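PDB 2W9Y: fatty acid/retinol binding protein protein 7, isoform A, confirmed BY transcript evidence from Caenorhabditis elegans, which probably binds oleic acid and other fatty acids, and retinoids, as a helical lipid-binding protein of the nematode FAR family. Local coordinates for residues 50-55 and 64-69; 82-87 and 129-134. One frame throughout, in Å; residues are numbered along the deposited sequence.

Both contacts are apolar helix-to-helix packing within one all-helical chain, and they use different helices. Contact 1 joins neighbours in sequence, helices 51-58 and 60-75, and is only partly buried: two of its five touching residues are buried. Contact 2 brings together helices 82-104 and 125-134, which lie far apart along the chain; all three of its touching residues are buried, although it sits farther from the centre of the molecule. Aliphatic groups alone meet in contact 1, whereas contact 2 adds a tyrosine ring whose hydroxyl bonds beyond the pair. Their centres are about 25 Å apart, and helices 60-75 and 82-104 follow one another in the chain.

Contact 1. Residues 50-55 and 64-69; sequences EMIDEV and KRLATV
Ile52 and Ala67 mark the closest backbone approach, with 6.3 Å from Ile52 CA to Ala67 CA. Here the helical segments 51-55 and 64-69 run nearly antiparallel, at 168°, their axes coming within 9.2 Å. Ile52 reaches over with its longer branch: CG1 stands anti to the carbonyl carbon (chi1 -75°) and the extended second torsion carries the terminal methyl onto the opposite helix. Ile52 CD1 ends 3.5 Å from Ala67 CA and 3.8 Å from Ala67 CB; the single methyl of alanine suits this place because it leaves the backbone open to that approach. The same branch borders Leu66, with Ile52 CG1 4.2 Å from Leu66 CG. With Ile52 cut back to an alanine, the methyl on Ala67 is gone, which is likely to leave a gap there and take one of several neighbours from Leu66. Leu66 points across to segment 50-55, and its CD2 lies 4.0 Å from Val55 CG2, the two side chains meeting at about a right angle. Leu66 CD2 also comes 4.3 Å from Met51 CB, while the end of Met51 leads away from segment 64-69, its side chain touching Phe39 and His42. Leu66 thus touches three residues within about one turn of helix 51-58. Val55 also packs against Leu35 and Val38 of helix 32-39, and Leu66 against Phe23 of helix 18-26. The antiparallel pair is a helical hairpin with a very short connection. Held by methyl and methylene groups without a polar bond between the segments, it depends on shape and on the removal of apolar surface from water.

Contact 2. Residues 82-87 and 129-134; sequences PAAVEY and AALRKN
Leu131 meets both Ala84 and Tyr87, and its side chain can be followed outward from helix 125-134 to helix 82-104. Its CB points toward segment 82-87 and serves as the stem, since the contacts begin one atom farther on. Leu131 CG lies 4.2 Å from Ala84 CB, near the closest backbone approach, where Ala84 CA and Leu131 CA are 6.9 Å apart. The small methyl of Ala84 suits a place where a branched leucine comes this close. At CG the chain forks. One methyl, Leu131 CD2, rests 3.7 Å from the backbone oxygen Ala84 O, a van der Waals contact with the helix itself. The other, Leu131 CD1, reaches the aromatic ring of Tyr87, coming 3.6 Å from Tyr87 CD2 and 4.2 Å from Tyr87 CE2; it approaches the ring at a slant. The ring is brought forward by a first torsion that sets Tyr87 CG anti to the backbone N (chi1 -179°). A tyrosine suits this position because its ring offers carbon to Leu131 while the hydroxyl of this buried residue is hydrogen-bonded to the backbone oxygen of Leu116, in helix 111-121. That bond probably restricts how far the ring can shift against the leucine. Phe120 of the same helix and Leu123 in the loop after it also touch Leu131. A leucine from the last helix thus fills the space between an alanine and a tyrosine one turn apart, closing the carboxy-terminal helix onto the long helix 82-104 in the all-helical FAR fold.

Contact 1. Residues 50-55 and 64-69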
loop_
_atom_site.group_PDB
_atom_site.type_symbol
_atom_site.label_atom_id
_atom_site.label_comp_id
_atom_site.label_asym_id
_atom_site.label_seq_id
_atom_site.Cartn_x
_atom_site.Cartn_y
_atom_site.Cartn_z
ATOM N N GLU A 50 -3.243 4.284 12.283
ATOM C CA GLU A 50 -3.903 3.882 13.525
ATOM C C GLU A 50 -4.163 2.363 13.615
ATOM O O GLU A 50 -4.512 1.823 14.676
ATOM C CB GLU A 50 -5.212 4.672 13.697
ATOM C CG GLU A 50 -5.918 4.445 15.037
ATOM C CD GLU A 50 -7.159 5.308 15.184
ATOM O OE1 GLU A 50 -7.006 6.534 15.361
ATOM O OE2 GLU A 50 -8.283 4.756 15.111
ATOM N N MET A 51 -3.998 1.663 12.509
ATOM C CA MET A 51 -4.222 0.236 12.557
ATOM C C MET A 51 -3.143 -0.384 13.442
ATOM O O MET A 51 -3.370 -1.395 14.100
ATOM C CB MET A 51 -4.184 -0.353 11.144
ATOM C CG MET A 51 -5.204 0.228 10.170
ATOM S SD MET A 51 -6.929 -0.158 10.611
ATOM C CE MET A 51 -7.852 0.635 9.274
ATOM N N ILE A 52 -1.966 0.243 13.463
ATOM C CA ILE A 52 -0.804 -0.320 14.139
ATOM C C ILE A 52 -1.039 -0.601 15.627
ATOM O O ILE A 52 -0.718 -1.666 16.127
ATOM C CB ILE A 52 0.380 0.594 13.986
ATOM C CG1 ILE A 52 0.920 0.477 12.565
ATOM C CG2 ILE A 52 1.467 0.233 15.007
ATOM C CD1 ILE A 52 1.955 1.511 12.272
ATOM N N ASP A 53 -1.631 0.369 16.319
ATOM C CA ASP A 53 -1.973 0.211 17.714
ATOM C C ASP A 53 -2.898 -0.980 17.934
ATOM O O ASP A 53 -2.607 -1.857 18.729
ATOM C CB ASP A 53 -2.635 1.491 18.147
ATOM C CG ASP A 53 -2.159 2.676 17.307
ATOM O OD1 ASP A 53 -1.524 3.566 17.898
ATOM O OD2 ASP A 53 -2.381 2.724 16.055
ATOM N N GLU A 54 -4.001 -1.042 17.213
ATOM C CA GLU A 54 -4.938 -2.142 17.375
ATOM C C GLU A 54 -4.365 -3.523 17.002
ATOM O O GLU A 54 -4.574 -4.531 17.721
ATOM C CB GLU A 54 -6.167 -1.870 16.513
ATOM C CG GLU A 54 -7.020 -0.711 17.029
ATOM C CD GLU A 54 -8.007 -0.229 15.971
ATOM O OE1 GLU A 54 -8.338 -1.029 15.068
ATOM O OE2 GLU A 54 -8.456 0.942 16.031
ATOM N N VAL A 55 -3.650 -3.585 15.885
ATOM C CA VAL A 55 -3.026 -4.830 15.523
ATOM C C VAL A 55 -2.025 -5.290 16.571
ATOM O O VAL A 55 -1.960 -6.494 16.897
ATOM C CB VAL A 55 -2.288 -4.741 14.131
ATOM C CG1 VAL A 55 -1.490 -6.019 13.855
ATOM C CG2 VAL A 55 -3.252 -4.420 12.930
ATOM N N LYS A 64 4.589 -4.706 14.681
ATOM C CA LYS A 64 5.962 -4.244 14.379
ATOM C C LYS A 64 6.212 -4.268 12.849
ATOM O O LYS A 64 6.734 -3.291 12.261
ATOM C CB LYS A 64 7.023 -5.110 15.116
ATOM C CG LYS A 64 8.435 -4.862 14.640
ATOM C CD LYS A 64 9.478 -5.867 15.153
ATOM C CE LYS A 64 9.556 -7.104 14.237
ATOM N NZ LYS A 64 10.402 -6.726 13.048
ATOM N N ARG A 65 5.873 -5.397 12.221
ATOM C CA ARG A 65 6.033 -5.511 10.753
ATOM C C ARG A 65 5.158 -4.493 9.962
ATOM O O ARG A 65 5.635 -3.857 8.986
ATOM C CB ARG A 65 5.785 -6.960 10.287
ATOM C CG ARG A 65 6.901 -7.986 10.562
ATOM C CD ARG A 65 6.486 -9.262 9.755
ATOM N NE ARG A 65 5.880 -10.119 10.707
ATOM C CZ ARG A 65 4.939 -11.014 10.504
ATOM N NH1 ARG A 65 4.363 -11.231 9.317
ATOM N NH2 ARG A 65 4.588 -11.708 11.564
ATOM N N LEU A 66 3.924 -4.274 10.416
ATOM C CA LEU A 66 3.087 -3.245 9.793
ATOM C C LEU A 66 3.742 -1.832 9.968
ATOM O O LEU A 66 3.805 -1.072 9.046
ATOM C CB LEU A 66 1.694 -3.330 10.441
ATOM C CG LEU A 66 0.658 -2.504 9.683
ATOM C CD1 LEU A 66 0.708 -2.740 8.171
ATOM C CD2 LEU A 66 -0.742 -2.818 10.276
ATOM N N ALA A 67 4.208 -1.478 11.169
ATOM C CA ALA A 67 4.902 -0.200 11.401
ATOM C C ALA A 67 6.104 -0.017 10.478
ATOM O O ALA A 67 6.412 1.100 10.054
ATOM C CB ALA A 67 5.381 -0.092 12.836
ATOM N N THR A 68 6.790 -1.116 10.191
ATOM C CA THR A 68 7.953 -1.068 9.281
ATOM C C THR A 68 7.540 -0.712 7.851
ATOM O O THR A 68 8.247 0.032 7.136
ATOM C CB THR A 68 8.754 -2.456 9.352
ATOM O OG1 THR A 68 9.474 -2.494 10.595
ATOM C CG2 THR A 68 9.767 -2.552 8.236
ATOM N N VAL A 69 6.356 -1.177 7.429
ATOM C CA VAL A 69 5.860 -0.823 6.121
ATOM C C VAL A 69 5.643 0.708 6.098
ATOM O O VAL A 69 6.102 1.404 5.194
ATOM C CB VAL A 69 4.530 -1.501 5.810
ATOM C CG1 VAL A 69 4.005 -1.064 4.483
ATOM C CG2 VAL A 69 4.697 -3.041 5.750
#

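Contact 2. Residues 82-87 and 129-134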
loop_
_atom_site.group_PDB
_atom_site.type_symbol
_atom_site.label_atom_id
_atom_site.label_comp_id
_atom_site.label_asym_id
_atom_site.label_seq_id
_atom_site.Cartn_x
_atom_site.Cartn_y
_atom_site.Cartn_z
ATOM N N PRO A 82 5.017 19.737 -4.424
ATOM C CA PRO A 82 3.654 19.644 -3.899
ATOM C C PRO A 82 2.796 18.779 -4.754
ATOM O O PRO A 82 2.034 17.967 -4.196
ATOM C CB PRO A 82 3.168 21.111 -3.913
ATOM C CG PRO A 82 4.467 21.871 -3.656
ATOM C CD PRO A 82 5.570 21.094 -4.293
ATOM N N ALA A 83 2.950 18.860 -6.075
ATOM C CA ALA A 83 2.112 18.072 -7.005
ATOM C C ALA A 83 2.461 16.598 -6.952
ATOM O O ALA A 83 1.569 15.717 -6.986
ATOM C CB ALA A 83 2.276 18.553 -8.463
ATOM N N ALA A 84 3.756 16.315 -6.892
ATOM C CA ALA A 84 4.189 14.924 -6.857
ATOM C C ALA A 84 3.820 14.267 -5.553
ATOM O O ALA A 84 3.494 13.048 -5.553
ATOM C CB ALA A 84 5.710 14.868 -7.107
ATOM N N VAL A 85 3.895 15.017 -4.446
ATOM C CA VAL A 85 3.484 14.525 -3.125
ATOM C C VAL A 85 1.976 14.258 -3.108
ATOM O O VAL A 85 1.534 13.210 -2.588
ATOM C CB VAL A 85 3.845 15.492 -1.998
ATOM C CG1 VAL A 85 3.086 15.141 -0.685
ATOM C CG2 VAL A 85 5.393 15.587 -1.801
ATOM N N GLU A 86 1.182 15.191 -3.647
ATOM C CA GLU A 86 -0.299 14.939 -3.790
ATOM C C GLU A 86 -0.584 13.617 -4.536
ATOM O O GLU A 86 -1.494 12.809 -4.167
ATOM C CB GLU A 86 -0.925 16.088 -4.562
ATOM C CG GLU A 86 -2.332 15.837 -5.063
ATOM C CD GLU A 86 -2.967 17.120 -5.678
ATOM O OE1 GLU A 86 -2.545 17.564 -6.780
ATOM O OE2 GLU A 86 -3.892 17.683 -5.062
ATOM N N TYR A 87 0.158 13.407 -5.615
ATOM C CA TYR A 87 0.050 12.175 -6.384
ATOM C C TYR A 87 0.436 10.954 -5.573
ATOM O O TYR A 87 -0.294 9.937 -5.541
ATOM C CB TYR A 87 0.939 12.276 -7.664
ATOM C CG TYR A 87 0.818 10.996 -8.507
ATOM C CD1 TYR A 87 -0.281 10.773 -9.364
ATOM C CD2 TYR A 87 1.779 9.965 -8.402
ATOM C CE1 TYR A 87 -0.415 9.529 -10.071
ATOM C CE2 TYR A 87 1.650 8.766 -9.070
ATOM C CZ TYR A 87 0.549 8.577 -9.930
ATOM O OH TYR A 87 0.463 7.376 -10.584
ATOM N N ALA A 129 10.026 12.113 -13.271
ATOM C CA ALA A 129 11.394 11.613 -13.040
ATOM C C ALA A 129 11.653 11.530 -11.509
ATOM O O ALA A 129 12.280 10.598 -11.003
ATOM C CB ALA A 129 12.428 12.499 -13.689
ATOM N N ALA A 130 11.151 12.497 -10.769
ATOM C CA ALA A 130 11.365 12.506 -9.310
ATOM C C ALA A 130 10.651 11.320 -8.605
ATOM O O ALA A 130 11.182 10.735 -7.601
ATOM C CB ALA A 130 10.904 13.814 -8.718
ATOM N N LEU A 131 9.397 11.077 -9.022
ATOM C CA LEU A 131 8.651 9.935 -8.542
ATOM C C LEU A 131 9.372 8.629 -8.847
ATOM O O LEU A 131 9.414 7.718 -7.982
ATOM C CB LEU A 131 7.223 9.908 -9.132
ATOM C CG LEU A 131 6.219 10.912 -8.474
ATOM C CD1 LEU A 131 4.942 11.285 -9.365
ATOM C CD2 LEU A 131 5.798 10.547 -7.038
ATOM N N ARG A 132 9.880 8.505 -10.073
ATOM C CA ARG A 132 10.601 7.243 -10.453
ATOM C C ARG A 132 11.892 7.098 -9.628
ATOM O O ARG A 132 12.244 6.014 -9.189
ATOM C CB ARG A 132 10.894 7.214 -11.943
ATOM C CG ARG A 132 9.577 6.927 -12.756
ATOM C CD ARG A 132 9.839 7.115 -14.253
ATOM N NE ARG A 132 8.816 6.413 -15.002
ATOM C CZ ARG A 132 8.267 6.908 -16.091
ATOM N NH1 ARG A 132 8.631 8.130 -16.498
ATOM N NH2 ARG A 132 7.327 6.213 -16.732
ATOM N N LYS A 133 12.541 8.220 -9.360
ATOM C CA LYS A 133 13.811 8.169 -8.613
ATOM C C LYS A 133 13.500 7.723 -7.171
ATOM O O LYS A 133 14.254 6.969 -6.571
ATOM C CB LYS A 133 14.506 9.555 -8.649
ATOM C CG LYS A 133 15.913 9.616 -7.979
ATOM C CD LYS A 133 16.493 11.073 -8.137
ATOM C CE LYS A 133 17.366 11.437 -6.989
ATOM N NZ LYS A 133 18.163 12.645 -7.338
ATOM N N ASN A 134 12.426 8.248 -6.583
ATOM C CA ASN A 134 12.058 7.858 -5.232
ATOM C C ASN A 134 11.403 6.441 -5.114
ATOM O O ASN A 134 11.300 5.879 -4.002
ATOM C CB ASN A 134 11.119 8.901 -4.618
ATOM C CG ASN A 134 11.854 10.074 -3.959
ATOM O OD1 ASN A 134 13.084 10.154 -4.031
ATOM N ND2 ASN A 134 11.108 10.949 -3.235
#